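Long-range contacts in SGNH-hydrolase family esterase (Altererythrobacter indicus, PDB 7C2A), which is an esterase of the SGNH-hydrolase family that hydrolyses ester bonds and may act on lysophospholipids: residues L9-S14 with I45-S50; G51-A56 with G81-R86; I76-G81 with M114-P119. All coordinates share one frame; numbering follows the deposited sequence.

Contact 1: residues L9-S14 with I45-S50; sequences LAFGDS and INAGVS
The strands through L9-F11 and I45-A47 run parallel, joined mainly through their backbones. A10 is bonded on both its polar atoms: its N gives to I45 O at 2.9 Å, and its O takes A47 N at 2.8 Å, a bond bent to 135° at the hydrogen. Farther on the ladder thins; G12 N reaches A47 O weakly, at 3.4 Å. V49 N then bonds to G12 O at 3.0 Å. CA-H...O contacts supplement these bonds, among them D13 CA to V49 O at 3.1 Å. The apolar part lies on the sheet face covered by helix 54-66. With CG anti to its backbone N (chi1 178°), L9 sets CD1 3.8 Å from both I45 CG2 and A47 CB, while F11 brings CD1 obliquely to A47 CB. Polar side chains act locally: N46 OD1 accepts from G48 N in an Asx turn and its ND2 bonds to F16 O, which fixes the amide, whereas D13 OD1 caps the next helix at L15 N. S14 lies beside S50. G12, D13, S14 and L15 form the GDSL motif, whose serine is the nucleophile in SGNH hydrolases. With glycine at both G12 and G48 the chains can come close beside this serine; a side chain on G48 would strike D13 O.

Contact 2: residues G51-A56 with G81-R86; sequences GDTTAA and GNDLLR
The loop at T53, whose CA lies 5.0 Å from N82 CA, passes beside the first turn of helix 81-85 just before helix 54-66 begins. D83 meets the start of helix 54-66 with both carboxylate oxygens. OD1 uses its syn lone pair to accept T54 N at 2.8 Å, nearly straight at 167°, and OD2 takes the T54 hydroxyl OG1 at 2.7 Å on the syn side, somewhat out of the carboxylate plane. A water bridges OD2 to A55 N, so the carboxylate gathers amides at the helix N-terminus, where the helix dipole would probably favour its negative charge. The same end is capped from within: T53 OG1, placed between its backbone N and carbonyl carbon (chi1 55°), accepts A56 N at 3.0 Å. G80, G81, N82 and D83 match the GxND motif of SGNH hydrolases, whose asparagine commonly contributes to the oxyanion hole. An alanine in place of D83 would probably leave T54 N without this acceptor and the T54 hydroxyl without the carboxylate, freer to turn. N82 turns ND2 to D52 O at 3.0 Å; that oxygen lies close to the amide plane, but the donor stands 55° above the carbonyl plane of D52. A second water links D52 O with N82 N. At the outer margin R86 crosses T53 at about a right angle, NE 3.9 Å from CG2, and another water joins NE to G51 O.

Contact 3: residues I76-G81 with M114-P119; sequences IVELGG and MGMRAP
The C-terminal ends of the neighbouring parallel strands 74-78 and 111-114 meet in the middle of the sheet, where M114 N bonds to V77 O at 2.9 Å and an almost straight 175°. Just beyond, a water sits between the diverging chains: it accepts from L79 N at 3.0 Å and lies within bonding distance of V77 O and M114 O. M114 CG stands anti to its carbonyl carbon (chi1 -67°) and the chain then bends, which lays both CG, at 3.7 Å, and CE against the methyl CG2 of I76. M114 CB packs on E78 CB at 3.9 Å. The two strands belong to a beta-alpha-beta crossover that returns through helix 90-106, and V77 packs on that helix from one face of the sheet. Past the strand, M116 CG, anti to its carbonyl carbon, lies 3.8 Å from L79 O; bends at the next two torsions then turn the thioether end, with SD 4.2 Å from E78 OE1. The other oxygen of this glutamate, OE2, accepts from D13 N. L79 O is hydrogen-bonded to the hydroxyl of Y134. G80, with phi 126°, turns the chain into helix 81-85, and any CB there would jam against L79 O.

How the contacts relate
Contacts 1 and 3 hold the parallel sheet, flanking the boundary of strands 6-12 and 74-78, which bond through L9 O to I76 N and F11 N to I76 O. Contact 3 is the more buried; contact 1 ends partly open at S14 and S50. Contact 2, joining a loop and helix starts beyond the strand ends, is partly buried, with D83 and T54 inside and G51 and R86 exposed; side-chain carboxylate and amide bonds replace the strand pairing of both others, which have apolar packing in contact 1 and methionine packing in contact 3. Contacts 1 and 2 meet where D13 CB touches N82 ND2 and D52 O. G81 belongs to contacts 2 and 3; T54 CG2 touches G80 CA.

Contact 1: residues L9-S14 with I45-S50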
# COMPACT_ATOMS: atom_id res chain seq x y z
N LEU A 9 1.79 -13.56 6.36
CA LEU A 9 2.59 -12.33 6.37
C LEU A 9 1.85 -11.24 5.61
O LEU A 9 1.53 -11.40 4.44
CB LEU A 9 3.93 -12.60 5.68
CG LEU A 9 4.84 -11.38 5.57
CD1 LEU A 9 5.27 -10.91 6.95
CD2 LEU A 9 6.06 -11.67 4.71
N ALA A 10 1.58 -10.12 6.28
CA ALA A 10 0.99 -8.94 5.65
C ALA A 10 2.12 -7.94 5.41
O ALA A 10 2.54 -7.23 6.32
CB ALA A 10 -0.12 -8.36 6.52
N PHE A 11 2.64 -7.92 4.18
CA PHE A 11 3.84 -7.16 3.83
C PHE A 11 3.41 -5.95 3.02
O PHE A 11 3.05 -6.09 1.85
CB PHE A 11 4.78 -8.06 3.03
CG PHE A 11 6.17 -7.50 2.85
CD1 PHE A 11 7.07 -7.48 3.90
CD2 PHE A 11 6.58 -6.99 1.62
CE1 PHE A 11 8.36 -6.96 3.74
CE2 PHE A 11 7.86 -6.49 1.44
CZ PHE A 11 8.75 -6.46 2.50
N GLY A 12 3.42 -4.77 3.62
CA GLY A 12 2.90 -3.60 2.95
C GLY A 12 3.33 -2.30 3.56
O GLY A 12 4.36 -2.21 4.22
N ASP A 13 2.51 -1.28 3.32
CA ASP A 13 2.83 0.09 3.69
C ASP A 13 1.84 0.62 4.72
O ASP A 13 1.39 -0.15 5.58
CB ASP A 13 2.97 1.00 2.45
CG ASP A 13 1.75 0.96 1.56
OD1 ASP A 13 0.63 0.75 2.08
OD2 ASP A 13 1.89 1.18 0.33
N SER A 14 1.49 1.90 4.65
CA SER A 14 0.58 2.47 5.64
C SER A 14 -0.81 1.83 5.62
O SER A 14 -1.53 1.91 6.62
CB SER A 14 0.45 3.98 5.46
OG SER A 14 0.03 4.30 4.15
N ILE A 45 1.01 -11.62 10.68
CA ILE A 45 2.18 -10.79 10.97
C ILE A 45 1.97 -9.46 10.28
O ILE A 45 1.90 -9.39 9.05
CB ILE A 45 3.45 -11.45 10.42
CG1 ILE A 45 3.63 -12.88 10.90
CG2 ILE A 45 4.67 -10.60 10.74
CD1 ILE A 45 4.44 -13.69 9.91
N ASN A 46 1.89 -8.39 11.06
CA ASN A 46 1.74 -7.07 10.47
C ASN A 46 3.13 -6.54 10.16
O ASN A 46 3.82 -5.98 11.03
CB ASN A 46 0.96 -6.12 11.38
CG ASN A 46 0.55 -4.87 10.65
OD1 ASN A 46 1.24 -4.45 9.71
ND2 ASN A 46 -0.55 -4.26 11.06
N ALA A 47 3.55 -6.72 8.91
CA ALA A 47 4.79 -6.16 8.39
C ALA A 47 4.51 -4.95 7.52
O ALA A 47 5.21 -4.72 6.53
CB ALA A 47 5.62 -7.21 7.66
N GLY A 48 3.49 -4.18 7.86
CA GLY A 48 3.27 -2.91 7.21
C GLY A 48 4.19 -1.85 7.80
O GLY A 48 4.39 -1.77 9.01
N VAL A 49 4.80 -1.07 6.92
CA VAL A 49 5.66 0.04 7.32
C VAL A 49 5.18 1.27 6.58
O VAL A 49 5.20 1.31 5.35
CB VAL A 49 7.14 -0.23 7.02
CG1 VAL A 49 7.97 1.00 7.35
CG2 VAL A 49 7.62 -1.41 7.83
N SER A 50 4.73 2.28 7.33
CA SER A 50 4.21 3.52 6.72
C SER A 50 5.29 4.16 5.84
O SER A 50 6.44 4.22 6.26
CB SER A 50 3.71 4.47 7.78
OG SER A 50 2.56 3.92 8.40

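Contact 2: residues G51-A56 with G81-R86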
# COMPACT_ATOMS: atom_id res chain seq x y z
N GLY A 51 4.90 4.58 4.63
CA GLY A 51 5.82 5.25 3.69
C GLY A 51 6.72 4.32 2.91
O GLY A 51 7.48 4.82 2.08
N ASP A 52 6.62 3.01 3.11
CA ASP A 52 7.51 2.07 2.37
C ASP A 52 7.23 2.12 0.87
O ASP A 52 6.08 1.96 0.45
CB ASP A 52 7.30 0.62 2.81
CG ASP A 52 8.51 0.01 3.50
OD1 ASP A 52 9.25 0.76 4.16
OD2 ASP A 52 8.68 -1.20 3.38
N THR A 53 8.28 2.34 0.09
CA THR A 53 8.19 2.23 -1.38
C THR A 53 8.48 0.77 -1.75
O THR A 53 8.85 -0.03 -0.88
CB THR A 53 9.28 3.07 -2.04
OG1 THR A 53 10.52 2.62 -1.49
CG2 THR A 53 9.12 4.56 -1.80
N THR A 54 8.29 0.42 -3.02
CA THR A 54 8.68 -0.91 -3.46
C THR A 54 10.16 -1.18 -3.20
O THR A 54 10.54 -2.29 -2.84
CB THR A 54 8.33 -1.13 -4.94
OG1 THR A 54 9.07 -0.21 -5.77
CG2 THR A 54 6.82 -0.99 -5.19
N ALA A 55 11.02 -0.17 -3.37
CA ALA A 55 12.44 -0.37 -3.09
C ALA A 55 12.67 -0.64 -1.61
O ALA A 55 13.47 -1.50 -1.24
CB ALA A 55 13.27 0.83 -3.54
N ALA A 56 11.97 0.09 -0.73
CA ALA A 56 12.11 -0.16 0.70
C ALA A 56 11.65 -1.57 1.05
O ALA A 56 12.27 -2.26 1.86
CB ALA A 56 11.35 0.89 1.51
N GLY A 81 1.95 2.08 -3.73
CA GLY A 81 1.27 3.35 -3.52
C GLY A 81 2.23 4.49 -3.23
O GLY A 81 2.03 5.61 -3.70
N ASN A 82 3.29 4.22 -2.47
CA ASN A 82 4.26 5.30 -2.14
C ASN A 82 5.08 5.66 -3.38
O ASN A 82 5.45 6.83 -3.50
CB ASN A 82 5.08 4.99 -0.89
CG ASN A 82 4.23 5.15 0.35
OD1 ASN A 82 3.70 6.22 0.61
ND2 ASN A 82 4.08 4.09 1.11
N ASP A 83 5.35 4.70 -4.26
CA ASP A 83 6.05 5.01 -5.54
C ASP A 83 5.17 6.01 -6.31
O ASP A 83 5.71 6.98 -6.83
CB ASP A 83 6.34 3.75 -6.36
CG ASP A 83 7.22 2.73 -5.66
OD1 ASP A 83 6.89 2.38 -4.51
OD2 ASP A 83 8.21 2.30 -6.26
N LEU A 84 3.86 5.74 -6.38
CA LEU A 84 2.91 6.68 -7.05
C LEU A 84 3.02 8.06 -6.39
O LEU A 84 3.13 9.06 -7.12
CB LEU A 84 1.49 6.18 -6.82
CG LEU A 84 1.09 4.90 -7.54
CD1 LEU A 84 -0.21 4.34 -6.99
CD2 LEU A 84 0.98 5.16 -9.03
N LEU A 85 2.96 8.11 -5.06
CA LEU A 85 2.97 9.40 -4.32
C LEU A 85 4.25 10.19 -4.60
O LEU A 85 4.21 11.42 -4.50
CB LEU A 85 2.78 9.12 -2.83
CG LEU A 85 1.33 8.87 -2.41
CD1 LEU A 85 0.53 8.22 -3.53
CD2 LEU A 85 1.24 8.04 -1.15
N ARG A 86 5.36 9.50 -4.86
CA ARG A 86 6.61 10.17 -5.21
C ARG A 86 6.76 10.39 -6.71
O ARG A 86 7.79 10.93 -7.13
CB ARG A 86 7.80 9.38 -4.66
CG ARG A 86 7.93 9.36 -3.14
CD ARG A 86 9.04 8.41 -2.71
NE ARG A 86 9.21 8.38 -1.26
CZ ARG A 86 10.03 9.18 -0.59
NH1 ARG A 86 10.13 9.08 0.73
NH2 ARG A 86 10.74 10.09 -1.23
O HOH W 1 2.48 4.16 3.07
O HOH W 2 7.51 7.28 0.72
O HOH W 3 4.01 1.58 -1.30
O HOH W 4 10.73 2.30 -5.05

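Contact 3: residues I76-G81 with M114-P119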
# COMPACT_ATOMS: atom_id res chain seq x y z
N ILE A 76 0.89 -11.76 1.76
CA ILE A 76 0.08 -10.76 1.09
C ILE A 76 0.97 -9.55 0.86
O ILE A 76 1.50 -8.98 1.82
CB ILE A 76 -1.15 -10.37 1.93
CG1 ILE A 76 -1.95 -11.60 2.36
CG2 ILE A 76 -2.00 -9.37 1.15
CD1 ILE A 76 -3.10 -11.30 3.33
N VAL A 77 1.15 -9.15 -0.40
CA VAL A 77 2.10 -8.09 -0.75
C VAL A 77 1.30 -6.89 -1.24
O VAL A 77 0.55 -6.99 -2.22
CB VAL A 77 3.11 -8.56 -1.80
CG1 VAL A 77 4.01 -7.40 -2.22
CG2 VAL A 77 3.93 -9.72 -1.27
N GLU A 78 1.49 -5.75 -0.58
CA GLU A 78 0.71 -4.54 -0.81
C GLU A 78 1.68 -3.36 -0.84
O GLU A 78 1.93 -2.72 0.17
CB GLU A 78 -0.32 -4.40 0.31
CG GLU A 78 -1.17 -3.16 0.26
CD GLU A 78 -0.61 -2.00 1.08
OE1 GLU A 78 -0.61 -0.87 0.54
OE2 GLU A 78 -0.19 -2.20 2.24
N LEU A 79 2.24 -3.07 -2.02
CA LEU A 79 3.23 -2.02 -2.14
C LEU A 79 3.10 -1.37 -3.51
O LEU A 79 2.65 -1.99 -4.48
CB LEU A 79 4.66 -2.54 -1.98
CG LEU A 79 5.05 -2.98 -0.58
CD1 LEU A 79 6.41 -3.65 -0.62
CD2 LEU A 79 5.09 -1.79 0.35
N GLY A 80 3.55 -0.12 -3.58
CA GLY A 80 3.56 0.64 -4.82
C GLY A 80 2.86 1.98 -4.69
O GLY A 80 3.15 2.91 -5.45
N GLY A 81 1.95 2.08 -3.73
CA GLY A 81 1.27 3.35 -3.52
C GLY A 81 2.23 4.49 -3.23
O GLY A 81 2.03 5.61 -3.70
N MET A 114 -1.89 -7.43 -3.74
CA MET A 114 -2.96 -6.41 -3.62
C MET A 114 -2.72 -5.35 -4.70
O MET A 114 -1.72 -4.61 -4.61
CB MET A 114 -2.93 -5.76 -2.23
CG MET A 114 -3.30 -6.73 -1.11
SD MET A 114 -4.86 -7.58 -1.46
CE MET A 114 -5.40 -8.00 0.20
N GLY A 115 -3.59 -5.31 -5.70
CA GLY A 115 -3.44 -4.36 -6.83
C GLY A 115 -3.63 -2.92 -6.40
O GLY A 115 -4.60 -2.62 -5.69
N MET A 116 -2.72 -2.05 -6.82
CA MET A 116 -2.82 -0.60 -6.52
C MET A 116 -3.22 0.12 -7.82
O MET A 116 -2.90 -0.38 -8.90
CB MET A 116 -1.50 -0.03 -6.00
CG MET A 116 -0.97 -0.76 -4.77
SD MET A 116 -2.14 -0.86 -3.38
CE MET A 116 -2.37 0.87 -2.99
N ARG A 117 -3.92 1.25 -7.69
CA ARG A 117 -4.38 2.00 -8.89
C ARG A 117 -3.92 3.45 -8.78
O ARG A 117 -3.96 4.02 -7.68
CB ARG A 117 -5.91 1.92 -9.01
CG ARG A 117 -6.41 0.52 -9.33
CD ARG A 117 -6.10 0.14 -10.77
NE ARG A 117 -6.52 -1.21 -11.08
CZ ARG A 117 -7.78 -1.58 -11.26
NH1 ARG A 117 -8.76 -0.70 -11.17
NH2 ARG A 117 -8.05 -2.84 -11.54
N ALA A 118 -3.51 4.02 -9.90
CA ALA A 118 -3.02 5.41 -9.89
C ALA A 118 -4.20 6.37 -10.01
O ALA A 118 -5.14 6.09 -10.77
CB ALA A 118 -2.05 5.61 -11.03
N PRO A 119 -4.17 7.52 -9.30
CA PRO A 119 -5.21 8.52 -9.46
C PRO A 119 -4.90 9.30 -10.74
O PRO A 119 -3.79 9.28 -11.23
CB PRO A 119 -5.05 9.38 -8.20
CG PRO A 119 -3.57 9.31 -7.92
CD PRO A 119 -3.17 7.90 -8.31
O HOH W 5 1.07 -4.86 -4.12